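Local coordinates for platelet aggregation factor Sm-hPAF (Streptococcus mitis, PDB 4GWI), which binds fucosylated Lewis-type glycans through its F-type lectin domain, the part present here of a toxin thought to form pores in cholesterol-containing host membranes, at residues 24-32 with 40-48; 82-90 with 100-108. The protein carries 2 engineered substitutions. All coordinates share one frame; numbering follows the deposited sequence.

Contact 1: 24-32 with 40-48. Engineered in segment 24-32: H25 (natural residue Tyr). Unlike the reference sequence in segment 24-32: T30 (reference Ala). With CA (calcium ion), chain F; MG (magnesium ion), chain C; FUC (alpha-L-fucopyranose), chain B.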
# COMPACT_ATOMS: atom_id res chain seq x y z
N ALA A 24 -1.23 7.94 -13.65
CA ALA A 24 -0.58 9.03 -14.34
C ALA A 24 0.88 8.69 -14.48
O ALA A 24 1.42 7.88 -13.69
CB ALA A 24 -0.70 10.33 -13.51
N HIS A 25 1.54 9.35 -15.42
CA HIS A 25 2.98 9.20 -15.58
C HIS A 25 3.42 7.73 -15.74
O HIS A 25 4.57 7.39 -15.38
CB HIS A 25 3.80 9.82 -14.45
CG HIS A 25 3.64 11.34 -14.39
ND1 HIS A 25 4.12 12.12 -15.41
CD2 HIS A 25 3.08 12.19 -13.43
CE1 HIS A 25 3.87 13.42 -15.11
NE2 HIS A 25 3.20 13.48 -13.93
N GLY A 26 2.52 6.93 -16.30
CA GLY A 26 2.85 5.49 -16.55
C GLY A 26 2.91 4.69 -15.25
O GLY A 26 3.40 3.53 -15.33
N GLY A 27 2.48 5.19 -14.08
CA GLY A 27 2.80 4.50 -12.77
C GLY A 27 1.75 3.42 -12.42
O GLY A 27 0.99 3.53 -11.47
N ALA A 28 1.78 2.35 -13.21
CA ALA A 28 0.83 1.27 -13.07
C ALA A 28 0.77 0.70 -11.65
O ALA A 28 1.79 0.55 -10.95
CB ALA A 28 1.32 0.12 -13.98
N ALA A 29 -0.47 0.41 -11.22
CA ALA A 29 -0.70 -0.06 -9.86
C ALA A 29 0.07 -1.35 -9.56
O ALA A 29 0.48 -1.55 -8.42
CB ALA A 29 -2.21 -0.39 -9.66
N THR A 30 0.31 -2.14 -10.60
CA THR A 30 1.03 -3.43 -10.37
C THR A 30 2.50 -3.17 -10.03
O THR A 30 3.14 -4.09 -9.49
CB THR A 30 0.93 -4.35 -11.57
OG1 THR A 30 1.24 -3.62 -12.77
CG2 THR A 30 -0.44 -4.85 -11.73
N ARG A 31 2.99 -1.94 -10.17
CA ARG A 31 4.41 -1.70 -9.72
C ARG A 31 4.62 -1.83 -8.25
O ARG A 31 5.76 -1.97 -7.74
CB ARG A 31 4.84 -0.32 -10.19
CG ARG A 31 4.98 -0.27 -11.71
CD ARG A 31 5.28 1.19 -12.09
NE ARG A 31 5.45 1.20 -13.59
CZ ARG A 31 5.96 2.29 -14.20
NH1 ARG A 31 6.19 2.23 -15.56
NH2 ARG A 31 6.24 3.43 -13.53
N ALA A 32 3.54 -1.76 -7.42
CA ALA A 32 3.74 -1.89 -5.98
C ALA A 32 3.68 -3.35 -5.51
O ALA A 32 3.91 -3.60 -4.34
CB ALA A 32 2.62 -1.04 -5.20
N ASP A 40 13.09 4.76 -6.61
CA ASP A 40 13.33 5.85 -7.55
C ASP A 40 12.36 5.70 -8.70
O ASP A 40 12.35 4.71 -9.43
CB ASP A 40 14.78 5.70 -8.10
CG ASP A 40 15.20 6.86 -9.02
OD1 ASP A 40 16.46 7.26 -8.92
OD2 ASP A 40 14.41 7.36 -9.78
N TYR A 41 11.50 6.74 -8.88
CA TYR A 41 10.44 6.65 -9.91
C TYR A 41 10.98 6.31 -11.30
O TYR A 41 10.38 5.66 -12.09
CB TYR A 41 9.66 8.01 -9.97
CG TYR A 41 8.37 7.81 -10.72
CD1 TYR A 41 8.22 8.08 -12.05
CD2 TYR A 41 7.29 7.28 -10.04
CE1 TYR A 41 7.02 7.82 -12.76
CE2 TYR A 41 6.09 6.95 -10.69
CZ TYR A 41 5.95 7.21 -12.04
OH TYR A 41 4.79 6.92 -12.70
N GLY A 42 12.21 6.83 -11.56
CA GLY A 42 12.83 6.62 -12.90
C GLY A 42 13.25 5.18 -13.17
O GLY A 42 13.59 4.83 -14.34
N HIS A 43 13.26 4.31 -12.12
CA HIS A 43 13.54 2.91 -12.28
C HIS A 43 12.29 2.01 -12.48
O HIS A 43 12.37 0.78 -12.58
CB HIS A 43 14.36 2.42 -11.10
CG HIS A 43 15.67 3.16 -10.94
ND1 HIS A 43 16.43 2.93 -9.85
CD2 HIS A 43 16.34 4.06 -11.74
CE1 HIS A 43 17.56 3.75 -9.90
NE2 HIS A 43 17.51 4.41 -11.08
N HIS A 44 11.12 2.72 -12.59
CA HIS A 44 9.88 2.08 -13.10
C HIS A 44 9.18 1.13 -12.14
O HIS A 44 8.39 0.32 -12.62
CB HIS A 44 10.09 1.35 -14.46
CG HIS A 44 10.75 2.22 -15.50
ND1 HIS A 44 10.23 3.39 -15.86
CD2 HIS A 44 11.88 2.00 -16.29
CE1 HIS A 44 10.99 3.93 -16.87
NE2 HIS A 44 11.99 3.09 -17.13
N SER A 45 9.49 1.19 -10.85
CA SER A 45 8.86 0.22 -9.93
C SER A 45 8.02 0.97 -8.88
O SER A 45 7.73 0.40 -7.82
CB SER A 45 9.94 -0.68 -9.27
OG SER A 45 9.25 -1.86 -8.72
N VAL A 46 7.60 2.22 -9.21
CA VAL A 46 6.80 3.01 -8.25
C VAL A 46 5.51 3.41 -8.97
O VAL A 46 5.51 3.78 -10.15
CB VAL A 46 7.57 4.31 -7.83
CG1 VAL A 46 6.73 5.18 -6.89
CG2 VAL A 46 8.99 3.95 -7.19
N THR A 47 4.40 3.33 -8.21
CA THR A 47 3.09 3.65 -8.84
C THR A 47 2.87 5.18 -8.82
O THR A 47 3.64 5.94 -8.19
CB THR A 47 1.95 3.08 -8.00
OG1 THR A 47 1.87 3.71 -6.69
CG2 THR A 47 2.11 1.56 -7.67
N HIS A 48 1.78 5.59 -9.52
CA HIS A 48 1.43 7.06 -9.47
C HIS A 48 0.03 7.22 -9.94
O HIS A 48 -0.34 6.74 -11.03
CB HIS A 48 2.39 7.80 -10.50
CG HIS A 48 2.60 9.25 -10.21
ND1 HIS A 48 1.58 10.17 -10.04
CD2 HIS A 48 3.80 9.94 -10.13
CE1 HIS A 48 2.15 11.40 -9.84
NE2 HIS A 48 3.50 11.26 -9.88
CA CA F . 7.82 -1.97 -6.86
MG MG C . 19.06 5.68 -11.89
C1 FUC B . 8.54 14.42 -10.32
C2 FUC B . 7.37 15.10 -9.64
C3 FUC B . 6.17 15.14 -10.54
C4 FUC B . 5.80 13.72 -10.90
C5 FUC B . 7.02 13.11 -11.57
C6 FUC B . 6.77 11.69 -12.02
O2 FUC B . 7.75 16.43 -9.30
O3 FUC B . 5.13 15.75 -9.87
O4 FUC B . 5.45 13.04 -9.73
O5 FUC B . 8.13 13.14 -10.72
O HOH W 1 8.42 5.28 -14.55
O HOH W 2 18.43 7.28 -10.79
O HOH W 3 19.88 4.07 -13.00
O HOH W 4 17.92 6.20 -13.43
O HOH W 5 20.30 5.13 -10.32
O HOH W 6 20.64 6.89 -12.62
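Y41 sends its hydroxyl to the carbonyl of H25, donating to H25 O at 2.7 Å from well above the carbonyl plane. With CG anti to the backbone N (chi1 -165°), the Y41 hydroxyl is carried to the type I' turn A24–G27, and G27 CA sits only 3.1 Å from the same OH. Two backbone bonds fasten this turn to the other segment: A24 N gives to H48 O, and H48 N gives to G27 O at 2.9 Å. H25, an engineered residue (naturally Tyr), turns the edge of its ring to the face of H48 with the planes 62° apart. H48 NE2 is hydrogen-bonded to fucose O4 (2.6 Å), and the sugar's C6 lies over the faces of H25 and Y41, so the loops form one wall of the glycan pocket.

The extended R31 slides its guanidinium between G26 O on one face and H44 O on the other; NH2 makes a weak bond to V46 O (3.5 Å) and a firmer one to a water that also bridges Y41 O and H44 ND1. Calcium takes up R31 O, S45 O and S45 OG, with D34, N36, A139 and E140 completing its shell. Both segments belong to the long loop between strands 17-20 and 56-61, where A32 and T47 pack on W57 and pair through their backbones with V141 and L138 of strand 138-145.

Contact 2: 82-90 with 100-108. With FUC (alpha-L-fucopyranose), chain B.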
# COMPACT_ATOMS: atom_id res chain seq x y z
N ASN A 82 6.81 13.31 0.94
CA ASN A 82 5.72 13.76 1.80
C ASN A 82 4.35 13.64 1.25
O ASN A 82 3.41 13.86 1.99
CB ASN A 82 5.99 15.22 2.33
CG ASN A 82 5.92 16.29 1.21
OD1 ASN A 82 5.55 17.43 1.49
ND2 ASN A 82 6.28 15.94 -0.04
N ARG A 83 4.18 13.25 -0.02
CA ARG A 83 2.86 13.00 -0.53
C ARG A 83 2.22 11.80 0.18
O ARG A 83 0.96 11.71 0.22
CB ARG A 83 2.90 12.72 -2.05
CG ARG A 83 3.25 13.96 -2.90
CD ARG A 83 3.62 13.54 -4.31
NE ARG A 83 3.89 14.81 -5.05
CZ ARG A 83 4.28 14.85 -6.34
NH1 ARG A 83 4.44 13.72 -7.10
NH2 ARG A 83 4.48 16.09 -6.89
N LEU A 84 3.04 10.91 0.69
CA LEU A 84 2.50 9.78 1.46
C LEU A 84 2.40 10.24 2.96
O LEU A 84 3.30 9.98 3.80
CB LEU A 84 3.34 8.50 1.31
CG LEU A 84 2.76 7.29 2.06
CD1 LEU A 84 1.39 6.90 1.45
CD2 LEU A 84 3.71 6.12 1.81
N SER A 85 1.33 10.95 3.19
CA SER A 85 1.06 11.53 4.53
C SER A 85 -0.44 11.64 4.63
O SER A 85 -1.17 11.71 3.63
CB SER A 85 1.82 12.88 4.70
OG SER A 85 1.23 13.75 3.80
N ASN A 86 -0.94 11.65 5.89
CA ASN A 86 -2.35 11.71 6.20
C ASN A 86 -3.15 10.69 5.40
O ASN A 86 -3.93 11.02 4.51
CB ASN A 86 -2.85 13.13 5.93
CG ASN A 86 -4.27 13.36 6.48
OD1 ASN A 86 -4.83 12.59 7.21
ND2 ASN A 86 -4.89 14.45 6.02
N PHE A 87 -2.91 9.45 5.76
CA PHE A 87 -3.50 8.36 5.00
C PHE A 87 -3.94 7.24 5.91
O PHE A 87 -3.46 7.11 7.05
CB PHE A 87 -2.51 7.78 3.93
CG PHE A 87 -1.26 7.18 4.51
CD1 PHE A 87 -0.15 7.95 4.83
CD2 PHE A 87 -1.20 5.80 4.78
CE1 PHE A 87 1.00 7.42 5.38
CE2 PHE A 87 -0.07 5.28 5.32
CZ PHE A 87 1.05 6.01 5.57
N ASP A 88 -4.81 6.40 5.39
CA ASP A 88 -5.24 5.19 6.12
C ASP A 88 -4.73 3.95 5.39
O ASP A 88 -4.57 3.93 4.15
CB ASP A 88 -6.77 5.03 6.15
CG ASP A 88 -7.51 6.08 7.04
OD1 ASP A 88 -8.73 6.30 6.76
OD2 ASP A 88 -6.90 6.67 7.88
N VAL A 89 -4.47 2.91 6.15
CA VAL A 89 -4.27 1.50 5.60
C VAL A 89 -5.49 0.74 6.05
O VAL A 89 -5.81 0.69 7.28
CB VAL A 89 -2.98 0.90 6.12
CG1 VAL A 89 -2.74 -0.53 5.55
CG2 VAL A 89 -1.78 1.80 5.73
N VAL A 90 -6.16 0.10 5.11
CA VAL A 90 -7.48 -0.49 5.34
C VAL A 90 -7.43 -1.93 4.91
O VAL A 90 -6.82 -2.32 3.87
CB VAL A 90 -8.54 0.21 4.47
CG1 VAL A 90 -9.94 -0.20 4.92
CG2 VAL A 90 -8.42 1.73 4.62
N ALA A 100 -10.57 -3.57 9.19
CA ALA A 100 -9.62 -2.87 10.08
C ALA A 100 -9.15 -1.63 9.38
O ALA A 100 -9.20 -1.60 8.16
CB ALA A 100 -8.40 -3.81 10.40
N ARG A 101 -8.71 -0.64 10.12
CA ARG A 101 -8.28 0.64 9.54
C ARG A 101 -7.32 1.27 10.52
O ARG A 101 -7.61 1.33 11.72
CB ARG A 101 -9.51 1.56 9.28
CG ARG A 101 -9.13 2.93 8.76
CD ARG A 101 -10.38 3.83 8.53
NE ARG A 101 -11.29 3.23 7.60
CZ ARG A 101 -11.35 3.50 6.28
NH1 ARG A 101 -10.52 4.38 5.73
NH2 ARG A 101 -12.25 2.83 5.52
N GLN A 102 -6.15 1.73 10.04
CA GLN A 102 -5.21 2.51 10.86
C GLN A 102 -4.84 3.75 10.11
O GLN A 102 -4.63 3.71 8.89
CB GLN A 102 -3.95 1.72 11.12
CG GLN A 102 -4.22 0.61 12.12
CD GLN A 102 -3.01 -0.26 12.44
OE1 GLN A 102 -1.91 0.27 12.67
NE2 GLN A 102 -3.23 -1.61 12.53
N HIS A 103 -4.78 4.86 10.81
CA HIS A 103 -4.43 6.14 10.24
C HIS A 103 -3.00 6.53 10.59
O HIS A 103 -2.52 6.28 11.72
CB HIS A 103 -5.38 7.18 10.83
CG HIS A 103 -5.02 8.59 10.39
ND1 HIS A 103 -5.29 9.04 9.14
CD2 HIS A 103 -4.31 9.60 11.05
CE1 HIS A 103 -4.80 10.33 9.03
NE2 HIS A 103 -4.18 10.64 10.17
N PHE A 104 -2.32 7.18 9.64
CA PHE A 104 -0.94 7.66 9.82
C PHE A 104 -0.75 9.06 9.37
O PHE A 104 -1.19 9.44 8.30
CB PHE A 104 0.09 6.78 9.05
CG PHE A 104 0.04 5.36 9.51
CD1 PHE A 104 0.80 4.97 10.62
CD2 PHE A 104 -0.91 4.46 8.94
CE1 PHE A 104 0.67 3.67 11.18
CE2 PHE A 104 -1.00 3.19 9.51
CZ PHE A 104 -0.23 2.80 10.58
N ASP A 105 -0.09 9.87 10.19
CA ASP A 105 0.15 11.24 9.76
C ASP A 105 1.31 11.30 8.79
O ASP A 105 1.22 12.04 7.83
CB ASP A 105 0.56 12.09 10.98
CG ASP A 105 -0.58 12.33 11.95
OD1 ASP A 105 -1.77 12.35 11.53
OD2 ASP A 105 -0.24 12.54 13.14
N SER A 106 2.39 10.56 9.02
CA SER A 106 3.63 10.71 8.27
C SER A 106 4.36 9.41 8.34
O SER A 106 4.03 8.58 9.16
CB SER A 106 4.55 11.71 9.01
OG SER A 106 5.36 12.36 8.11
N LEU A 107 5.39 9.25 7.48
CA LEU A 107 6.37 8.22 7.68
C LEU A 107 7.62 8.81 8.41
O LEU A 107 8.60 8.06 8.69
CB LEU A 107 6.84 7.71 6.31
CG LEU A 107 6.16 6.41 5.90
CD1 LEU A 107 4.67 6.69 5.72
CD2 LEU A 107 6.77 5.83 4.61
N ASN A 108 7.61 10.15 8.57
CA ASN A 108 8.68 10.95 9.25
C ASN A 108 10.01 10.90 8.50
O ASN A 108 11.06 10.72 9.12
CB ASN A 108 8.93 10.40 10.66
CG ASN A 108 7.84 10.78 11.65
OD1 ASN A 108 7.23 11.86 11.57
ND2 ASN A 108 7.59 9.89 12.61
C1 FUC B . 8.54 14.42 -10.32
C2 FUC B . 7.37 15.10 -9.64
C3 FUC B . 6.17 15.14 -10.54
C4 FUC B . 5.80 13.72 -10.90
C5 FUC B . 7.02 13.11 -11.57
C6 FUC B . 6.77 11.69 -12.02
O2 FUC B . 7.75 16.43 -9.30
O3 FUC B . 5.13 15.75 -9.87
O4 FUC B . 5.45 13.04 -9.73
O5 FUC B . 8.13 13.14 -10.72
O HOH W 7 5.47 10.85 4.99
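F87 and F104 form a hydrogen-bonded antiparallel pair, as do V89 and Q102, and the axes of strands 87-90 and 100-104 approach to 4.6 Å. Where the pairing ends, N86 and F87 both face F104 in a G1 bulge, and N86 N donates to D105 O at 2.9 Å.

On one face of the hairpin D88 divides its carboxylate between two partners. R101 NH1 reaches OD1 at 2.8 Å on the anti side, in a salt bridge with the two planes 77° apart, whereas H103 ND1 donates to OD2 at 3.1 Å from within the imidazole plane. The bend of R101 at chi3 (-59°) turns its guanidinium back toward D88 and lays one face over V90 CG2; E98 and E128 add further salt bridges, so the arginine is gripped by three acids.

The other face is mostly apolar, Q102 apart, whose NE2 bonds F116 O. F104 CB rests over the F87 ring, 4.0 Å from its centroid in a CH-pi contact, while L84 CD1 covers the opposite side and L107 CD1 touches the edge at 3.7 Å from F87 CZ. Beyond the strands, R83 donates to the bound fucose, NH1 to O4 and NH2 to O3.

Within the five-stranded sheet, 98-104 is the outermost strand and 87-92 lies between it and 124-129; F87 points inward against L72 of strand 64-74 and L113 of strand 112-117, in the core between the two sheets of the beta sandwich.

How the contacts relate
Contact 1 joins two pieces of one irregular loop, its order coming from turns, a calcium ion and scattered polar bonds; contact 2 is a beta hairpin with a bulge at its end, at the margin of the five-stranded sheet. Each is partly buried. In contact 2 the split is between a largely apolar face toward the other sheet and a face bearing the D88, R101 and H103 polar network, whereas contact 1 mixes its polar groups with the sugar-binding wall. Their centres are 19 Å apart, yet they meet at the fucose through H48 and R83. R75 adds a further hydrogen bond to the sugar, and both contacts contribute to the one pocket.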